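Local coordinates for protein dephospho-CoA kinase (Mycobacterium paratuberculosis, PDB 6N39) that probably catalyses the last step of coenzyme A biosynthesis, the ATP-dependent phosphorylation of the 3'-hydroxyl group of dephospho-CoA, at residues Ile18-Ser23 / Glu143-Arg148; Ile12-Gly17 / Leu134-Tyr139. One frame throughout, in Å; residues are numbered along the deposited sequence.

Contact 1: residues Ile18-Ser23 / Glu143-Arg148. With ACT (acetate ion), chain B.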
loop_
_atom_site.group_PDB
_atom_site.type_symbol
_atom_site.label_atom_id
_atom_site.label_comp_id
_atom_site.label_asym_id
_atom_site.label_seq_id
_atom_site.Cartn_x
_atom_site.Cartn_y
_atom_site.Cartn_z
ATOM N N ILE A 18 -9.211 -19.983 2.886
ATOM C CA ILE A 18 -9.732 -21.126 2.146
ATOM C C ILE A 18 -11.255 -21.082 2.139
ATOM O O ILE A 18 -11.895 -20.828 3.168
ATOM C CB ILE A 18 -9.184 -22.431 2.751
ATOM C CG1 ILE A 18 -9.608 -23.657 1.934
ATOM C CG2 ILE A 18 -9.618 -22.593 4.207
ATOM C CD1 ILE A 18 -8.978 -24.970 2.443
ATOM N N GLY A 19 -11.847 -21.303 0.964
ATOM C CA GLY A 19 -13.289 -21.294 0.831
ATOM C C GLY A 19 -13.916 -19.926 0.637
ATOM O O GLY A 19 -15.140 -19.841 0.466
ATOM N N ALA A 20 -13.129 -18.853 0.667
ATOM C CA ALA A 20 -13.689 -17.516 0.524
ATOM C C ALA A 20 -13.936 -17.130 -0.929
ATOM O O ALA A 20 -14.732 -16.221 -1.182
ATOM C CB ALA A 20 -12.768 -16.473 1.172
ATOM N N GLY A 21 -13.252 -17.767 -1.879
ATOM C CA GLY A 21 -13.487 -17.500 -3.288
ATOM C C GLY A 21 -12.313 -16.879 -4.016
ATOM O O GLY A 21 -12.492 -16.173 -5.013
ATOM N N LYS A 22 -11.103 -17.149 -3.529
ATOM C CA LYS A 22 -9.892 -16.576 -4.116
ATOM C C LYS A 22 -9.818 -16.829 -5.624
ATOM O O LYS A 22 -9.597 -15.904 -6.420
ATOM C CB LYS A 22 -8.690 -17.184 -3.398
ATOM C CG LYS A 22 -7.407 -16.432 -3.493
ATOM C CD LYS A 22 -6.538 -16.764 -2.290
ATOM C CE LYS A 22 -6.277 -18.260 -2.173
ATOM N NZ LYS A 22 -5.616 -18.767 -3.408
ATOM N N SER A 23 -10.018 -18.090 -6.030
ATOM C CA SER A 23 -9.910 -18.463 -7.441
ATOM C C SER A 23 -11.057 -17.894 -8.265
ATOM O O SER A 23 -10.857 -17.482 -9.414
ATOM C CB SER A 23 -9.867 -19.988 -7.582
ATOM O OG SER A 23 -8.635 -20.486 -7.100
ATOM N N GLU A 143 -20.025 -19.483 7.838
ATOM C CA GLU A 143 -20.981 -20.534 7.496
ATOM C C GLU A 143 -20.976 -20.800 5.995
ATOM O O GLU A 143 -21.076 -21.956 5.560
ATOM C CB GLU A 143 -22.382 -20.158 7.981
ATOM N N VAL A 144 -20.827 -19.742 5.190
ATOM C CA VAL A 144 -20.762 -19.909 3.740
ATOM C C VAL A 144 -19.501 -20.668 3.347
ATOM O O VAL A 144 -19.547 -21.609 2.544
ATOM C CB VAL A 144 -20.839 -18.538 3.041
ATOM C CG1 VAL A 144 -20.475 -18.661 1.569
ATOM C CG2 VAL A 144 -22.226 -17.927 3.203
ATOM N N ARG A 145 -18.353 -20.261 3.894
ATOM C CA ARG A 145 -17.100 -20.945 3.589
ATOM C C ARG A 145 -17.185 -22.420 3.946
ATOM O O ARG A 145 -16.724 -23.285 3.183
ATOM C CB ARG A 145 -15.944 -20.278 4.337
ATOM C CG ARG A 145 -15.763 -18.799 3.999
ATOM C CD ARG A 145 -14.761 -18.137 4.934
ATOM N NE ARG A 145 -13.442 -18.745 4.819
ATOM C CZ ARG A 145 -12.457 -18.557 5.687
ATOM N NH1 ARG A 145 -12.643 -17.778 6.740
ATOM N NH2 ARG A 145 -11.289 -19.151 5.498
ATOM N N LEU A 146 -17.783 -22.722 5.103
ATOM C CA LEU A 146 -17.946 -24.105 5.536
ATOM C C LEU A 146 -18.809 -24.889 4.564
ATOM O O LEU A 146 -18.445 -25.996 4.154
ATOM C CB LEU A 146 -18.562 -24.146 6.931
ATOM C CG LEU A 146 -17.587 -23.989 8.086
ATOM C CD1 LEU A 146 -18.360 -23.827 9.380
ATOM C CD2 LEU A 146 -16.672 -25.202 8.137
ATOM N N ARG A 147 -19.991 -24.354 4.232
ATOM C CA ARG A 147 -20.862 -25.040 3.283
ATOM C C ARG A 147 -20.130 -25.308 1.978
ATOM O O ARG A 147 -20.210 -26.412 1.431
ATOM C CB ARG A 147 -22.132 -24.224 3.035
ATOM N N ARG A 148 -19.366 -24.329 1.493
ATOM C CA ARG A 148 -18.676 -24.510 0.219
ATOM C C ARG A 148 -17.618 -25.604 0.310
ATOM O O ARG A 148 -17.534 -26.464 -0.573
ATOM C CB ARG A 148 -18.072 -23.184 -0.248
ATOM C CG ARG A 148 -19.135 -22.118 -0.523
ATOM C CD ARG A 148 -18.730 -21.131 -1.627
ATOM N NE ARG A 148 -17.928 -20.028 -1.127
ATOM C CZ ARG A 148 -18.226 -18.738 -1.259
ATOM N NH1 ARG A 148 -19.321 -18.339 -1.902
ATOM N NH2 ARG A 148 -17.405 -17.837 -0.751
HETATM C C ACT B . -10.896 -20.431 -3.322
HETATM O O ACT B . -11.253 -20.280 -2.115
HETATM O OXT ACT B . -9.724 -20.389 -3.805
HETATM C CH3 ACT B . -12.046 -20.705 -4.378
#
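The guanidinium groups of Arg145 and Arg148 each turn an edge to a backbone carbonyl of the loop before helix 22-31. At the edge of Arg145, near its plane, sits Ile18 O. Arg145 NE, at 3.1 Å, and Arg145 NH2, at 2.9 Å, both donate to Ile18 O, and they come from the same face of the carbonyl plane. Arg148 repeats the side-on grip one residue on: its NE lies 3.2 Å and its NH2 3.3 Å from Gly19 O, which is almost exactly in the guanidinium plane. One face of Arg148 is covered by Val144 CG1 of its own helix, 3.6 Å above the plane.

A bend at chi3 (62°) turns the Arg145 guanidinium side-on to Ile18 O, while Arg145 CG packs against Gly19 O. The Arg145 side chain crosses that of Ile18 at about a right angle, with Ile18 CG2 beside Arg145 NH2. Gly19 has a positive phi of 84°, and its CA is the nearest of segment 18-23 to the helix, 4.7 Å from Arg145 CA. Arg148 NH2 also bonds Asn183 O, while Lys22 NZ forms a salt bridge with Asp119.

An acetate ion, probably from the crystallisation liquor, accepts from Gly21 N at 3.2 Å and Ser23 N at 3.2 Å. Residues 19-23 belong to the predicted ATP site, a P-loop. Two arginines therefore hold the carbonyls of Ile18 and Gly19 while amides of the same segment bind an anion, consistent with a phosphate-binding role. Their positive charge would probably polarise the loop peptides and strengthen its pull on phosphate.

Contact 2: residues Ile12-Gly17 / Leu134-Tyr139; sequences IGLTGG and LVVIVY
Ile12 and Leu134 lie side by side and point the same way, with Ile12 CD1 4.0 Å from Leu134 CD2. They flank the parallel pairing of strands 10-16 and 135-139, whose short segments run at 18° to each other. Ile12 also reaches further along: its CG2, set anti to the backbone N (CG1 has chi1 -60°), meets Val136 CG2 at 3.7 Å.

The side chains of Leu14 and Val136 are directed to one face of the sheet and cross at a slant. Leu14 CD1 ends 4.1 Å from Val136 CB and also comes close to Val136 O. Val138 is directed to this face too. Leu25 of helix 22-31 covers all three.

On the face of Val135, Thr15 and Ile137, the last two run alongside each other. Thr15 CG2 touches Ile137 CD1 at 3.7 Å. With OG1 anti to the backbone N (chi1 -158°), this methyl stands between the backbone N and the carbonyl carbon, and OG1 bonds Ile120 O. Gly13 brings no side chain beside Val135, whose CG1 lies near Gly13 O.

Four backbone hydrogen bonds join the strands. Val136 N to Gly13 O is the shortest, at 2.8 Å. Gly13 N bonds Leu134 O, Thr15 N bonds Val136 O, and Val138 N bonds Thr15 O at 3.1 Å.

This pairs the central strand, 10-16, with one of its two neighbours in the parallel sheet of the P-loop kinase domain. Apolar contacts and backbone bonds together fix strand 10-16 where it leads into the phosphate-binding loop. Past Thr15 a water bridges the segments, accepting from Gly17 N at 2.8 Å and donating to Val138 O, so both polar atoms are satisfied there.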
loop_
_atom_site.group_PDB
_atom_site.type_symbol
_atom_site.label_atom_id
_atom_site.label_comp_id
_atom_site.label_asym_id
_atom_site.label_seq_id
_atom_site.Cartn_x
_atom_site.Cartn_y
_atom_site.Cartn_z
ATOM N N ILE A 12 -1.126 -6.142 -8.469
ATOM C CA ILE A 12 -2.116 -6.227 -7.405
ATOM C C ILE A 12 -1.917 -7.551 -6.686
ATOM O O ILE A 12 -1.948 -8.612 -7.316
ATOM C CB ILE A 12 -3.547 -6.108 -7.956
ATOM C CG1 ILE A 12 -3.726 -4.763 -8.679
ATOM C CG2 ILE A 12 -4.569 -6.253 -6.831
ATOM C CD1 ILE A 12 -5.089 -4.622 -9.329
ATOM N N GLY A 13 -1.722 -7.499 -5.370
ATOM C CA GLY A 13 -1.721 -8.734 -4.586
ATOM C C GLY A 13 -3.153 -9.161 -4.285
ATOM O O GLY A 13 -4.015 -8.337 -3.984
ATOM N N LEU A 14 -3.404 -10.469 -4.376
ATOM C CA LEU A 14 -4.733 -11.027 -4.154
ATOM C C LEU A 14 -4.630 -12.216 -3.211
ATOM O O LEU A 14 -3.778 -13.093 -3.407
ATOM C CB LEU A 14 -5.380 -11.469 -5.470
ATOM C CG LEU A 14 -6.680 -12.289 -5.344
ATOM C CD1 LEU A 14 -7.804 -11.427 -4.815
ATOM C CD2 LEU A 14 -7.081 -12.888 -6.673
ATOM N N THR A 15 -5.491 -12.252 -2.192
ATOM C CA THR A 15 -5.477 -13.382 -1.270
ATOM C C THR A 15 -6.850 -13.526 -0.619
ATOM O O THR A 15 -7.801 -12.819 -0.955
ATOM C CB THR A 15 -4.334 -13.238 -0.240
ATOM O OG1 THR A 15 -3.999 -14.520 0.301
ATOM C CG2 THR A 15 -4.689 -12.291 0.911
ATOM N N GLY A 16 -6.936 -14.449 0.320
ATOM C CA GLY A 16 -8.152 -14.753 1.042
ATOM C C GLY A 16 -8.070 -16.143 1.606
ATOM O O GLY A 16 -7.322 -16.995 1.127
ATOM N N GLY A 17 -8.845 -16.368 2.664
ATOM C CA GLY A 17 -8.814 -17.651 3.322
ATOM C C GLY A 17 -9.491 -18.735 2.507
ATOM O O GLY A 17 -10.243 -18.477 1.571
ATOM N N LEU A 134 -1.267 -2.261 -4.257
ATOM C CA LEU A 134 -2.679 -2.459 -3.972
ATOM C C LEU A 134 -2.895 -3.933 -3.647
ATOM O O LEU A 134 -2.377 -4.798 -4.347
ATOM C CB LEU A 134 -3.530 -2.059 -5.174
ATOM C CG LEU A 134 -5.041 -2.002 -5.013
ATOM C CD1 LEU A 134 -5.431 -0.754 -4.239
ATOM C CD2 LEU A 134 -5.681 -2.006 -6.394
ATOM N N VAL A 135 -3.670 -4.208 -2.603
ATOM C CA VAL A 135 -3.959 -5.570 -2.176
ATOM C C VAL A 135 -5.473 -5.744 -2.090
ATOM O O VAL A 135 -6.165 -4.933 -1.457
ATOM C CB VAL A 135 -3.282 -5.897 -0.826
ATOM C CG1 VAL A 135 -3.671 -7.290 -0.337
ATOM C CG2 VAL A 135 -1.737 -5.816 -0.944
ATOM N N VAL A 136 -5.980 -6.797 -2.737
ATOM C CA VAL A 136 -7.392 -7.178 -2.698
ATOM C C VAL A 136 -7.519 -8.469 -1.903
ATOM O O VAL A 136 -6.817 -9.452 -2.178
ATOM C CB VAL A 136 -7.970 -7.370 -4.111
ATOM C CG1 VAL A 136 -9.469 -7.698 -4.035
ATOM C CG2 VAL A 136 -7.754 -6.141 -4.920
ATOM N N ILE A 137 -8.404 -8.481 -0.919
ATOM C CA ILE A 137 -8.631 -9.694 -0.144
ATOM C C ILE A 137 -10.117 -9.998 -0.171
ATOM O O ILE A 137 -10.938 -9.113 0.093
ATOM C CB ILE A 137 -8.107 -9.560 1.294
ATOM C CG1 ILE A 137 -6.642 -9.105 1.252
ATOM C CG2 ILE A 137 -8.250 -10.883 2.022
ATOM C CD1 ILE A 137 -5.916 -9.166 2.562
ATOM N N VAL A 138 -10.463 -11.239 -0.528
ATOM C CA VAL A 138 -11.849 -11.679 -0.571
ATOM C C VAL A 138 -12.153 -12.397 0.734
ATOM O O VAL A 138 -11.283 -13.071 1.302
ATOM C CB VAL A 138 -12.123 -12.568 -1.804
ATOM C CG1 VAL A 138 -11.271 -13.828 -1.794
ATOM C CG2 VAL A 138 -13.576 -12.928 -1.875
ATOM N N TYR A 139 -13.367 -12.211 1.247
ATOM C CA TYR A 139 -13.785 -12.901 2.460
ATOM C C TYR A 139 -15.241 -13.318 2.311
ATOM O O TYR A 139 -15.923 -12.938 1.356
ATOM C CB TYR A 139 -13.590 -12.029 3.714
ATOM C CG TYR A 139 -14.516 -10.833 3.767
ATOM C CD1 TYR A 139 -14.220 -9.686 3.049
ATOM C CD2 TYR A 139 -15.691 -10.857 4.529
ATOM C CE1 TYR A 139 -15.058 -8.586 3.077
ATOM C CE2 TYR A 139 -16.540 -9.760 4.567
ATOM C CZ TYR A 139 -16.211 -8.622 3.838
ATOM O OH TYR A 139 -17.029 -7.511 3.857
HETATM O O HOH W 1 -10.635 -14.511 3.635
#

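From the N terminus, strand 10-16 supplies the first half of contact 2 and runs through Gly17 into segment 18-23, the first half of contact 1. The chain then builds helix 22-31, the strands 35-38 and 115-119 and the helices between them. It returns as strand 135-139, which closes contact 2, and continues into helix 142-153, which closes contact 1. The two long loops thus cross, their segments alternating along the chain. Contact 2 joins two neighbouring strands of the sheet; contact 1 joins what follows each of them. The contacts also touch: Lys22 CD packs 3.5 Å from Gly16 N.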